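Local structure of pseudoazurin (Blue copper protein) (Sinorhizobium meliloti, 3TU6) at residues Arg16-Glu21 / Val84-Ile89; Gly41-Leu46 / Gly60-Glu65; Ala45-Gly50 / Met77-Pro82; Pro73-Tyr78 / Ala91-Glu96. The protein probably carries single electrons between redox partners in the periplasm, using one bound copper ion as a blue copper protein of the cupredoxin family. All coordinates share one frame; numbering follows the deposited sequence. Where two conformers were deposited one is given.

Contact 1 of 4, residues Arg16-Glu21 / Val84-Ile89. With CU (copper (II) ion), chain B.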
loop_
_atom_site.group_PDB
_atom_site.type_symbol
_atom_site.label_atom_id
_atom_site.label_comp_id
_atom_site.label_asym_id
_atom_site.label_seq_id
_atom_site.Cartn_x
_atom_site.Cartn_y
_atom_site.Cartn_z
ATOM N N ARG A 16 -1.348 -10.692 11.237
ATOM C CA ARG A 16 -2.195 -9.520 11.006
ATOM C C ARG A 16 -3.587 -9.928 10.532
ATOM O O ARG A 16 -3.724 -10.812 9.687
ATOM C CB ARG A 16 -1.567 -8.592 9.965
ATOM C CG ARG A 16 -0.290 -7.898 10.410
ATOM C CD ARG A 16 0.272 -7.043 9.284
ATOM N NE ARG A 16 0.695 -7.860 8.145
ATOM C CZ ARG A 16 0.804 -7.431 6.888
ATOM N NH1 ARG A 16 0.514 -6.174 6.560
ATOM N NH2 ARG A 16 1.201 -8.276 5.941
ATOM N N VAL A 17 -4.610 -9.276 11.082
ATOM C CA VAL A 17 -5.998 -9.489 10.672
ATOM C C VAL A 17 -6.415 -8.357 9.739
ATOM O O VAL A 17 -6.337 -7.188 10.114
ATOM C CB VAL A 17 -6.944 -9.528 11.888
ATOM C CG1 VAL A 17 -8.385 -9.740 11.438
ATOM C CG2 VAL A 17 -6.515 -10.620 12.859
ATOM N N MET A 18 -6.870 -8.717 8.537
ATOM C CA MET A 18 -7.117 -7.763 7.448
ATOM C C MET A 18 -5.794 -7.110 7.038
ATOM O O MET A 18 -5.414 -6.057 7.567
ATOM C CB MET A 18 -8.156 -6.698 7.840
ATOM C CG MET A 18 -9.435 -7.230 8.484
ATOM S SD MET A 18 -10.367 -8.369 7.442
ATOM C CE MET A 18 -9.930 -9.939 8.181
ATOM N N ALA A 19 -5.092 -7.734 6.096
ATOM C CA ALA A 19 -3.731 -7.319 5.769
ATOM C C ALA A 19 -3.372 -7.499 4.298
ATOM O O ALA A 19 -3.797 -8.460 3.657
ATOM C CB ALA A 19 -2.740 -8.085 6.638
ATOM N N PHE A 20 -2.585 -6.559 3.777
ATOM C CA PHE A 20 -1.932 -6.724 2.485
ATOM C C PHE A 20 -0.596 -7.430 2.710
ATOM O O PHE A 20 0.165 -7.041 3.601
ATOM C CB PHE A 20 -1.693 -5.372 1.815
ATOM C CG PHE A 20 -2.952 -4.647 1.430
ATOM C CD1 PHE A 20 -3.672 -5.025 0.303
ATOM C CD2 PHE A 20 -3.408 -3.571 2.182
ATOM C CE1 PHE A 20 -4.833 -4.347 -0.060
ATOM C CE2 PHE A 20 -4.566 -2.891 1.824
ATOM C CZ PHE A 20 -5.279 -3.279 0.705
ATOM N N GLU A 21 -0.328 -8.464 1.913
ATOM C CA GLU A 21 0.916 -9.228 2.014
ATOM C C GLU A 21 1.612 -9.294 0.655
ATOM O O GLU A 21 1.067 -9.860 -0.297
ATOM C CB GLU A 21 0.638 -10.642 2.529
ATOM C CG GLU A 21 1.898 -11.460 2.789
ATOM C CD GLU A 21 1.609 -12.781 3.474
ATOM O OE1 GLU A 21 0.558 -12.894 4.137
ATOM O OE2 GLU A 21 2.439 -13.706 3.350
ATOM N N VAL A 84 -9.765 -0.323 6.493
ATOM C CA VAL A 84 -8.722 0.662 6.803
ATOM C C VAL A 84 -8.697 0.993 8.297
ATOM O O VAL A 84 -7.624 1.082 8.895
ATOM C CB VAL A 84 -8.853 1.969 5.976
ATOM C CG1 VAL A 84 -10.198 2.647 6.212
ATOM C CG2 VAL A 84 -7.701 2.918 6.304
ATOM N N GLY A 85 -9.875 1.143 8.899
ATOM C CA GLY A 85 -9.990 1.409 10.331
ATOM C C GLY A 85 -9.451 0.284 11.200
ATOM O O GLY A 85 -9.045 0.517 12.338
ATOM N N MET A 86 -9.454 -0.933 10.658
ATOM C CA MET A 86 -8.868 -2.100 11.320
ATOM C C MET A 86 -7.361 -2.219 11.063
ATOM O O MET A 86 -6.710 -3.116 11.601
ATOM C CB MET A 86 -9.567 -3.379 10.849
ATOM C CG MET A 86 -11.071 -3.395 11.088
ATOM S SD MET A 86 -11.849 -4.918 10.517
ATOM C CE MET A 86 -11.182 -6.099 11.688
ATOM N N GLY A 87 -6.817 -1.329 10.236
ATOM C CA GLY A 87 -5.376 -1.254 9.993
ATOM C C GLY A 87 -4.905 -1.812 8.660
ATOM O O GLY A 87 -3.701 -1.976 8.454
ATOM N N MET A 88 -5.834 -2.090 7.747
ATOM C CA MET A 88 -5.480 -2.682 6.458
ATOM C C MET A 88 -4.991 -1.624 5.468
ATOM O O MET A 88 -5.737 -1.169 4.595
ATOM C CB MET A 88 -6.656 -3.474 5.873
ATOM C CG MET A 88 -6.280 -4.281 4.637
ATOM S SD MET A 88 -7.413 -5.629 4.252
ATOM C CE MET A 88 -6.599 -6.325 2.817
ATOM N N ILE A 89 -3.730 -1.227 5.627
ATOM C CA ILE A 89 -3.055 -0.367 4.659
ATOM C C ILE A 89 -1.755 -1.025 4.203
ATOM O O ILE A 89 -1.240 -1.934 4.861
ATOM C CB ILE A 89 -2.759 1.043 5.229
ATOM C CG1 ILE A 89 -1.893 0.965 6.491
ATOM C CG2 ILE A 89 -4.057 1.775 5.535
ATOM C CD1 ILE A 89 -1.333 2.312 6.920
HETATM CU CU CU B . -9.768 -5.449 3.432
HETATM O O HOH W 1 -0.204 -3.428 7.497
HETATM O O HOH W 2 -2.080 -4.349 5.670
#
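The methyl group of Met88 sits over the ring face of Phe20, its CE 3.9 Å from the ring centroid and only 8° off the ring normal. The two side chains cross at about a right angle in this CH-pi contact, while SD lies obliquely to the ring, making the pair a Met-aromatic contact as well. With CG anti to the backbone N (chi1 -171°) and the chain extended beyond it, the Met88 thioether reaches past Met18 and Ala19 to the copper, which SD binds at 2.5 Å. On the way Met88 CB passes Met18 O at 3.3 Å, and Met88 CG lies 3.6 Å from Phe20 CE2. CB of Met18 packs on Met88 CB and SD, whereas its CG meets the exposed Met86 at that residue's terminal methyl. Two waters also link the segments: one accepts from Phe20 N and donates to Ile89 O, and a second joins Ile89 O to Arg16 NH1. The Arg16 guanidinium also grips Phe20 O, by NH2 at 2.8 Å and more weakly by NH1. An alanine in place of Phe20 would probably leave the Met88 methyl without its aromatic cover and freer to turn beside the metal. His42, Cys80 and His83 complete the site. The ring over CE and the Met18-Ala19 backbone beside SD and CE restrict the Met88 thioether, consistent with a copper geometry that changes little during electron transfer.

Contact 2 of 4, residues Gly41-Leu46 / Gly60-Glu65. With CU (copper (II) ion), chain B.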
loop_
_atom_site.group_PDB
_atom_site.type_symbol
_atom_site.label_atom_id
_atom_site.label_comp_id
_atom_site.label_asym_id
_atom_site.label_seq_id
_atom_site.Cartn_x
_atom_site.Cartn_y
_atom_site.Cartn_z
ATOM N N GLY A 41 -13.771 -9.642 -0.230
ATOM C CA GLY A 41 -14.228 -8.522 0.589
ATOM C C GLY A 41 -13.242 -7.373 0.720
ATOM O O GLY A 41 -13.495 -6.430 1.471
ATOM N N HIS A 42 -12.126 -7.438 -0.006
ATOM C CA HIS A 42 -11.105 -6.386 0.044
ATOM C C HIS A 42 -11.019 -5.613 -1.265
ATOM O O HIS A 42 -11.456 -6.085 -2.315
ATOM C CB HIS A 42 -9.728 -6.977 0.355
ATOM C CG HIS A 42 -9.702 -7.860 1.561
ATOM N ND1 HIS A 42 -9.729 -7.366 2.847
ATOM C CD2 HIS A 42 -9.641 -9.207 1.677
ATOM C CE1 HIS A 42 -9.693 -8.372 3.703
ATOM N NE2 HIS A 42 -9.638 -9.500 3.018
ATOM N N ASN A 43 -10.447 -4.416 -1.182
ATOM C CA ASN A 43 -10.098 -3.632 -2.358
ATOM C C ASN A 43 -8.757 -2.938 -2.139
ATOM O O ASN A 43 -8.190 -3.008 -1.048
ATOM C CB ASN A 43 -11.193 -2.607 -2.683
ATOM C CG ASN A 43 -11.095 -1.340 -1.842
ATOM O OD1 ASN A 43 -11.003 -1.391 -0.613
ATOM N ND2 ASN A 43 -11.126 -0.192 -2.507
ATOM N N SER A 44 -8.258 -2.279 -3.181
ATOM C CA SER A 44 -7.053 -1.462 -3.079
ATOM C C SER A 44 -7.306 -0.099 -3.711
ATOM O O SER A 44 -7.690 -0.016 -4.879
ATOM C CB SER A 44 -5.877 -2.148 -3.773
ATOM O OG SER A 44 -4.701 -1.363 -3.658
ATOM N N ALA A 45 -7.096 0.958 -2.930
ATOM C CA ALA A 45 -7.256 2.329 -3.405
ATOM C C ALA A 45 -6.175 3.219 -2.801
ATOM O O ALA A 45 -5.840 3.082 -1.625
ATOM C CB ALA A 45 -8.638 2.856 -3.042
ATOM N N LEU A 46 -5.636 4.128 -3.610
ATOM C CA LEU A 46 -4.615 5.065 -3.152
ATOM C C LEU A 46 -5.224 6.028 -2.139
ATOM O O LEU A 46 -6.315 6.557 -2.359
ATOM C CB LEU A 46 -4.035 5.846 -4.338
ATOM C CG LEU A 46 -2.863 6.794 -4.059
ATOM C CD1 LEU A 46 -1.609 6.014 -3.686
ATOM C CD2 LEU A 46 -2.601 7.683 -5.266
ATOM N N GLY A 60 -9.537 0.774 -6.804
ATOM C CA GLY A 60 -10.048 -0.536 -7.186
ATOM C C GLY A 60 -11.384 -0.853 -6.543
ATOM O O GLY A 60 -11.661 -0.421 -5.424
ATOM N N LYS A 61 -12.214 -1.608 -7.257
ATOM C CA LYS A 61 -13.487 -2.080 -6.715
ATOM C C LYS A 61 -13.238 -3.274 -5.796
ATOM O O LYS A 61 -12.134 -3.824 -5.768
ATOM C CB LYS A 61 -14.444 -2.476 -7.845
ATOM C CG LYS A 61 -14.778 -1.350 -8.824
ATOM C CD LYS A 61 -15.623 -0.261 -8.177
ATOM C CE LYS A 61 -16.019 0.812 -9.185
ATOM N NZ LYS A 61 -14.844 1.561 -9.707
ATOM N N ILE A 62 -14.264 -3.669 -5.048
ATOM C CA ILE A 62 -14.159 -4.806 -4.130
ATOM C C ILE A 62 -13.919 -6.090 -4.927
ATOM O O ILE A 62 -14.637 -6.372 -5.885
ATOM C CB ILE A 62 -15.429 -4.961 -3.254
ATOM C CG1 ILE A 62 -15.586 -3.768 -2.303
ATOM C CG2 ILE A 62 -15.378 -6.264 -2.455
ATOM C CD1 ILE A 62 -14.568 -3.725 -1.175
ATOM N N ASN A 63 -12.891 -6.841 -4.528
ATOM C CA ASN A 63 -12.459 -8.068 -5.219
ATOM C C ASN A 63 -11.866 -7.853 -6.620
ATOM O O ASN A 63 -11.586 -8.825 -7.328
ATOM C CB ASN A 63 -13.592 -9.101 -5.291
ATOM C CG ASN A 63 -14.197 -9.405 -3.936
ATOM O OD1 ASN A 63 -13.528 -9.306 -2.906
ATOM N ND2 ASN A 63 -15.467 -9.785 -3.930
ATOM N N GLU A 64 -11.661 -6.598 -7.016
ATOM C CA GLU A 64 -11.054 -6.303 -8.309
ATOM C C GLU A 64 -9.543 -6.477 -8.195
ATOM O O GLU A 64 -8.898 -5.836 -7.361
ATOM C CB GLU A 64 -11.388 -4.881 -8.771
ATOM C CG GLU A 64 -10.960 -4.588 -10.210
ATOM C CD GLU A 64 -11.249 -3.162 -10.652
ATOM O OE1 GLU A 64 -11.400 -2.275 -9.785
ATOM O OE2 GLU A 64 -11.318 -2.927 -11.876
ATOM N N GLU A 65 -8.991 -7.349 -9.033
ATOM C CA GLU A 65 -7.559 -7.612 -9.044
ATOM C C GLU A 65 -6.858 -6.607 -9.953
ATOM O O GLU A 65 -6.419 -6.939 -11.054
ATOM C CB GLU A 65 -7.289 -9.051 -9.488
ATOM C CG GLU A 65 -7.920 -10.080 -8.563
ATOM C CD GLU A 65 -7.418 -11.490 -8.807
ATOM O OE1 GLU A 65 -7.250 -11.870 -9.985
ATOM O OE2 GLU A 65 -7.200 -12.218 -7.816
HETATM CU CU CU B . -9.768 -5.449 3.432
HETATM O O HOH W 3 -10.977 -9.095 -1.903
HETATM O O HOH W 4 -9.218 -3.496 -5.439
#
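Asn63 and Gly41 meet through side chain and backbone: OD1 of Asn63 takes the N-H of Gly41 at 2.7 Å, in its carbonyl plane and on a lone pair. The backbone N of Asn63 in turn donates to His42 O in an almost straight bond (178°). An alanine at Asn63 would probably leave Gly41 N and the water bridging OD1 to His42 N without this acceptor, and the loop before the copper ligand less firmly held. The buried, close-packed part lies further along, where Gly60 N binds Ser44 O at 2.8 Å and a beta carbon on Gly60 would clash with that oxygen. Next to it the Asn43 amide, its CG between backbone N and carbonyl carbon (chi1 82°), donates a hydrogen bond from ND2 to Gly60 O (3.0 Å, 169°), while OD1 serves Ala81. A water accepts from Ser44 N and donates to Lys61 O and Glu64 O, bridging the two segments. On the solvent side, with partly exposed Asn63, exposed Ile62 lays CD1 against Asn43 CB and Gly41 O, both at 3.9 Å. His42 turns the other way: ND1 binds the copper and NE2 is hydrogen-bonded to Asn10 OD1. The 60-65 loop, with a type II turn at 61-64, runs alongside the approach to strand 45-46 and leads on to strand 67-69, the two outermost strands of the sheet.

Contact 3 of 4, residues Ala45-Gly50 / Met77-Pro82. With CU (copper (II) ion), chain B.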
loop_
_atom_site.group_PDB
_atom_site.type_symbol
_atom_site.label_atom_id
_atom_site.label_comp_id
_atom_site.label_asym_id
_atom_site.label_seq_id
_atom_site.Cartn_x
_atom_site.Cartn_y
_atom_site.Cartn_z
ATOM N N ALA A 45 -7.096 0.958 -2.930
ATOM C CA ALA A 45 -7.256 2.329 -3.405
ATOM C C ALA A 45 -6.175 3.219 -2.801
ATOM O O ALA A 45 -5.840 3.082 -1.625
ATOM C CB ALA A 45 -8.638 2.856 -3.042
ATOM N N LEU A 46 -5.636 4.128 -3.610
ATOM C CA LEU A 46 -4.615 5.065 -3.152
ATOM C C LEU A 46 -5.224 6.028 -2.139
ATOM O O LEU A 46 -6.315 6.557 -2.359
ATOM C CB LEU A 46 -4.035 5.846 -4.338
ATOM C CG LEU A 46 -2.863 6.794 -4.059
ATOM C CD1 LEU A 46 -1.609 6.014 -3.686
ATOM C CD2 LEU A 46 -2.601 7.683 -5.266
ATOM N N MET A 47 -4.522 6.246 -1.031
ATOM C CA MET A 47 -4.986 7.161 0.009
ATOM C C MET A 47 -4.850 8.606 -0.460
ATOM O O MET A 47 -3.982 8.921 -1.278
ATOM C CB MET A 47 -4.196 6.956 1.305
ATOM C CG MET A 47 -4.324 5.554 1.887
ATOM S SD MET A 47 -3.656 5.400 3.555
ATOM C CE MET A 47 -4.863 6.343 4.487
ATOM N N LYS A 48 -5.711 9.476 0.065
ATOM C CA LYS A 48 -5.725 10.884 -0.328
ATOM C C LYS A 48 -4.439 11.564 0.151
ATOM O O LYS A 48 -4.156 11.601 1.351
ATOM C CB LYS A 48 -6.964 11.594 0.242
ATOM C CG LYS A 48 -7.519 12.717 -0.634
ATOM C CD LYS A 48 -6.578 13.911 -0.721
ATOM C CE LYS A 48 -7.230 15.090 -1.429
ATOM N NZ LYS A 48 -8.368 15.662 -0.655
ATOM N N GLY A 49 -3.662 12.085 -0.795
ATOM C CA GLY A 49 -2.379 12.720 -0.494
ATOM C C GLY A 49 -1.269 11.733 -0.165
ATOM O O GLY A 49 -0.240 12.119 0.395
ATOM N N GLY A 50 -1.466 10.466 -0.527
ATOM C CA GLY A 50 -0.517 9.403 -0.195
ATOM C C GLY A 50 0.358 8.959 -1.355
ATOM O O GLY A 50 0.818 7.818 -1.381
ATOM N N MET A 77 1.058 5.313 -0.562
ATOM C CA MET A 77 0.274 4.780 0.552
ATOM C C MET A 77 -1.149 4.487 0.088
ATOM O O MET A 77 -1.857 5.388 -0.365
ATOM C CB MET A 77 0.239 5.772 1.716
ATOM C CG MET A 77 1.610 6.144 2.270
ATOM S SD MET A 77 2.535 4.759 2.960
ATOM C CE MET A 77 1.498 4.299 4.350
ATOM N N TYR A 78 -1.556 3.224 0.205
ATOM C CA TYR A 78 -2.875 2.778 -0.245
ATOM C C TYR A 78 -3.604 2.036 0.875
ATOM O O TYR A 78 -2.993 1.652 1.876
ATOM C CB TYR A 78 -2.741 1.896 -1.489
ATOM C CG TYR A 78 -2.057 0.567 -1.250
ATOM C CD1 TYR A 78 -2.790 -0.551 -0.863
ATOM C CD2 TYR A 78 -0.682 0.425 -1.415
ATOM C CE1 TYR A 78 -2.175 -1.767 -0.635
ATOM C CE2 TYR A 78 -0.055 -0.797 -1.199
ATOM C CZ TYR A 78 -0.809 -1.889 -0.810
ATOM O OH TYR A 78 -0.207 -3.105 -0.592
ATOM N N GLN A 79 -4.906 1.830 0.696
ATOM C CA GLN A 79 -5.747 1.263 1.747
ATOM C C GLN A 79 -6.821 0.325 1.212
ATOM O O GLN A 79 -7.114 0.314 0.015
ATOM C CB GLN A 79 -6.429 2.392 2.526
ATOM C CG GLN A 79 -7.433 3.203 1.703
ATOM C CD GLN A 79 -8.143 4.268 2.520
ATOM O OE1 GLN A 79 -7.525 4.975 3.316
ATOM N NE2 GLN A 79 -9.450 4.389 2.319
ATOM N N CYS A 80 -7.397 -0.457 2.122
ATOM C CA CYS A 80 -8.637 -1.182 1.873
ATOM C C CYS A 80 -9.753 -0.418 2.575
ATOM O O CYS A 80 -9.737 -0.284 3.796
ATOM C CB CYS A 80 -8.553 -2.605 2.427
ATOM S SG CYS A 80 -10.108 -3.520 2.349
ATOM N N ALA A 81 -10.718 0.082 1.806
ATOM C CA ALA A 81 -11.780 0.933 2.355
ATOM C C ALA A 81 -12.588 0.250 3.467
ATOM O O ALA A 81 -12.796 0.843 4.526
ATOM C CB ALA A 81 -12.705 1.428 1.241
ATOM N N PRO A 82 -13.048 -0.994 3.232
ATOM C CA PRO A 82 -13.754 -1.723 4.290
ATOM C C PRO A 82 -12.977 -1.909 5.600
ATOM O O PRO A 82 -13.577 -1.850 6.673
ATOM C CB PRO A 82 -14.032 -3.083 3.644
ATOM C CG PRO A 82 -14.141 -2.791 2.202
ATOM C CD PRO A 82 -13.188 -1.664 1.924
HETATM CU CU CU B . -9.768 -5.449 3.432
#
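Backbone hydrogen bonds join Ala45 to Gln79 in both directions, Gln79 N to Ala45 O at 2.8 Å and Ala45 N to Gln79 O at 3.0 Å, an antiparallel hydrogen-bonded pair. Beyond it Leu46 and Tyr78 form a non-hydrogen-bonded pair whose side chains diverge. The pairing then continues past the short strand: Met47 N donates to Met77 O, and Met77 N to Gly50 O at 2.6 Å, the two ends of a type II turn from Met47 to Gly50 being held by the same residue. A beta carbon on Gly50 would clash with Met77 O. Strand 45-46 is thereby added as an outermost strand to the cupredoxin beta fold, beside strand 74-79, which delivers Cys80 to the copper. Cys80 SG is 2.2 Å from the copper, and the Cys80 side chain points away from residues 45-50.

The apolar contacts gather round Met47. It crosses Gln79 at about a right angle, with Met47 CG 3.9 Å from both CB and CG of Gln79, and Met47 SD lies 4.3 Å from Met77 CB. Carbon-to-oxygen van der Waals contacts form a third group. The bent end of Met47 brings Met47 CE to 3.2 Å from Gln79 OE1, and CD1 of Leu46 comes to 3.4 Å from Met77 O. Tyr78 CB rests on Ala45 O, and with CG set between the backbone N and the carbonyl carbon (chi1 67°) its ring leads away from residues 45-50 to meet Phe20 and Phe35 edge-to-face.

Contact 4 of 4, residues Pro73-Tyr78 / Ala91-Glu96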
loop_
_atom_site.group_PDB
_atom_site.type_symbol
_atom_site.label_atom_id
_atom_site.label_comp_id
_atom_site.label_asym_id
_atom_site.label_seq_id
_atom_site.Cartn_x
_atom_site.Cartn_y
_atom_site.Cartn_z
ATOM N N PRO A 73 8.801 8.092 -9.087
ATOM C CA PRO A 73 9.397 7.543 -7.871
ATOM C C PRO A 73 8.824 8.167 -6.599
ATOM O O PRO A 73 8.381 9.317 -6.617
ATOM C CB PRO A 73 10.881 7.891 -8.021
ATOM C CG PRO A 73 10.893 9.114 -8.850
ATOM C CD PRO A 73 9.730 8.996 -9.791
ATOM N N GLY A 74 8.838 7.401 -5.511
ATOM C CA GLY A 74 8.317 7.856 -4.224
ATOM C C GLY A 74 7.562 6.766 -3.489
ATOM O O GLY A 74 7.530 5.613 -3.926
ATOM N N VAL A 75 6.956 7.139 -2.366
ATOM C CA VAL A 75 6.157 6.222 -1.565
ATOM C C VAL A 75 4.678 6.381 -1.905
ATOM O O VAL A 75 4.155 7.498 -1.926
ATOM C CB VAL A 75 6.350 6.474 -0.057
ATOM C CG1 VAL A 75 5.564 5.455 0.759
ATOM C CG2 VAL A 75 7.827 6.430 0.303
ATOM N N TYR A 76 4.021 5.257 -2.176
ATOM C CA TYR A 76 2.592 5.220 -2.456
ATOM C C TYR A 76 1.879 4.550 -1.283
ATOM O O TYR A 76 2.085 3.362 -1.032
ATOM C CB TYR A 76 2.323 4.431 -3.740
ATOM C CG TYR A 76 2.838 5.082 -5.007
ATOM C CD1 TYR A 76 4.204 5.134 -5.287
ATOM C CD2 TYR A 76 1.959 5.627 -5.939
ATOM C CE1 TYR A 76 4.676 5.725 -6.453
ATOM C CE2 TYR A 76 2.423 6.220 -7.104
ATOM C CZ TYR A 76 3.780 6.265 -7.357
ATOM O OH TYR A 76 4.234 6.854 -8.514
ATOM N N MET A 77 1.058 5.313 -0.562
ATOM C CA MET A 77 0.274 4.780 0.552
ATOM C C MET A 77 -1.149 4.487 0.088
ATOM O O MET A 77 -1.857 5.388 -0.365
ATOM C CB MET A 77 0.239 5.772 1.716
ATOM C CG MET A 77 1.610 6.144 2.270
ATOM S SD MET A 77 2.535 4.759 2.960
ATOM C CE MET A 77 1.498 4.299 4.350
ATOM N N TYR A 78 -1.556 3.224 0.205
ATOM C CA TYR A 78 -2.875 2.778 -0.245
ATOM C C TYR A 78 -3.604 2.036 0.875
ATOM O O TYR A 78 -2.993 1.652 1.876
ATOM C CB TYR A 78 -2.741 1.896 -1.489
ATOM C CG TYR A 78 -2.057 0.567 -1.250
ATOM C CD1 TYR A 78 -2.790 -0.551 -0.863
ATOM C CD2 TYR A 78 -0.682 0.425 -1.415
ATOM C CE1 TYR A 78 -2.175 -1.767 -0.635
ATOM C CE2 TYR A 78 -0.055 -0.797 -1.199
ATOM C CZ TYR A 78 -0.809 -1.889 -0.810
ATOM O OH TYR A 78 -0.207 -3.105 -0.592
ATOM N N ALA A 91 2.046 -0.203 1.511
ATOM C CA ALA A 91 2.907 0.777 0.865
ATOM C C ALA A 91 3.593 0.187 -0.360
ATOM O O ALA A 91 3.915 -1.003 -0.392
ATOM C CB ALA A 91 3.945 1.289 1.850
ATOM N N ILE A 92 3.795 1.027 -1.370
ATOM C CA ILE A 92 4.640 0.691 -2.508
ATOM C C ILE A 92 5.704 1.772 -2.616
ATOM O O ILE A 92 5.384 2.938 -2.846
ATOM C CB ILE A 92 3.852 0.627 -3.835
ATOM C CG1 ILE A 92 2.657 -0.319 -3.713
ATOM C CG2 ILE A 92 4.768 0.182 -4.968
ATOM C CD1 ILE A 92 1.835 -0.425 -4.982
ATOM N N VAL A 93 6.962 1.383 -2.424
ATOM C CA VAL A 93 8.085 2.306 -2.547
ATOM C C VAL A 93 8.705 2.138 -3.931
ATOM O O VAL A 93 9.162 1.047 -4.285
ATOM C CB VAL A 93 9.146 2.053 -1.458
ATOM C CG1 VAL A 93 10.250 3.096 -1.534
ATOM C CG2 VAL A 93 8.499 2.056 -0.075
ATOM N N VAL A 94 8.702 3.219 -4.708
ATOM C CA VAL A 94 9.211 3.209 -6.076
ATOM C C VAL A 94 10.497 4.024 -6.135
ATOM O O VAL A 94 10.477 5.235 -5.915
ATOM C CB VAL A 94 8.180 3.801 -7.057
ATOM C CG1 VAL A 94 8.663 3.652 -8.493
ATOM C CG2 VAL A 94 6.827 3.130 -6.875
ATOM N N GLY A 95 11.613 3.359 -6.424
ATOM C CA GLY A 95 12.919 4.011 -6.404
ATOM C C GLY A 95 13.260 4.467 -4.996
ATOM O O GLY A 95 13.147 3.689 -4.047
ATOM N N GLU A 96 13.660 5.729 -4.861
ATOM C CA GLU A 96 13.959 6.315 -3.553
ATOM C C GLU A 96 12.719 6.993 -2.968
ATOM O O GLU A 96 11.985 7.669 -3.693
ATOM C CB GLU A 96 15.093 7.334 -3.667
ATOM C CG GLU A 96 16.425 6.733 -4.093
ATOM C CD GLU A 96 17.558 7.745 -4.092
ATOM O OE1 GLU A 96 17.299 8.943 -3.842
ATOM O OE2 GLU A 96 18.713 7.340 -4.343
HETATM O O HOH W 5 2.480 -3.429 -0.469
#
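Tyr76 and Val94 meet at the centre of one face of this antiparallel beta hairpin, formed by strands 74-79 and 89-94 of the cupredoxin fold. CG2 of Val94 approaches Tyr76 CE1 obliquely at 3.4 Å, and CB of Tyr76 packs on CB of Ile92. A chi1 of -67° sets Tyr76 CG anti to the carbonyl carbon, and the CD1-CE1 side of the ring meets Val94 CG2, while its OH binds Lys72 O. Ile92 also sends CG1 to Tyr78 CE2 at 3.7 Å, the two side chains crossing at about a right angle. The opposite face carries Val75 against Val93 and the sulfur of Met77 3.9 Å from Ala91 CB; helix 112-125 covers this side through Phe120, Ile119 and Ile123.

Between the two faces runs the backbone pairing. Tyr76 and Ile92 exchange two hydrogen bonds, as do Gly74 and Val94, with the strands at 165°. Gly74 N donates to Val94 O at 2.7 Å, and the backbone angles of Gly74 would jam a beta carbon against the preceding carbonyl. Just before the strand, Pro73 CA and CB lie against Val94 O. At the other end, a water lying in the plane of the Tyr78 ring is 2.7 Å from Tyr78 OH and donates to Ala91 O at 2.8 Å.

Contacts 1, 2 and 3 converge on the copper, each supplying one ligand: Met88, His42 and Cys80, with His83 as the fourth. The ligand atoms Met88 SD of contact 1 and His42 ND1 of contact 2 are 3.2 Å apart. Asn43 OD1 of contact 2 accepts from Ala81 N of contact 3 at 2.8 Å, tying the residue after one ligand to the residue after another. Contacts 1 and 3 meet where Cys80 N lies 3.1 Å from Met88 O, probably hydrogen-bonded. Contact 4 lies further off, its centre about 18 Å from those of contacts 1 and 2, but shares Met77 and Tyr78 with contact 3; the Tyr78 side chain is about 9 Å from the copper.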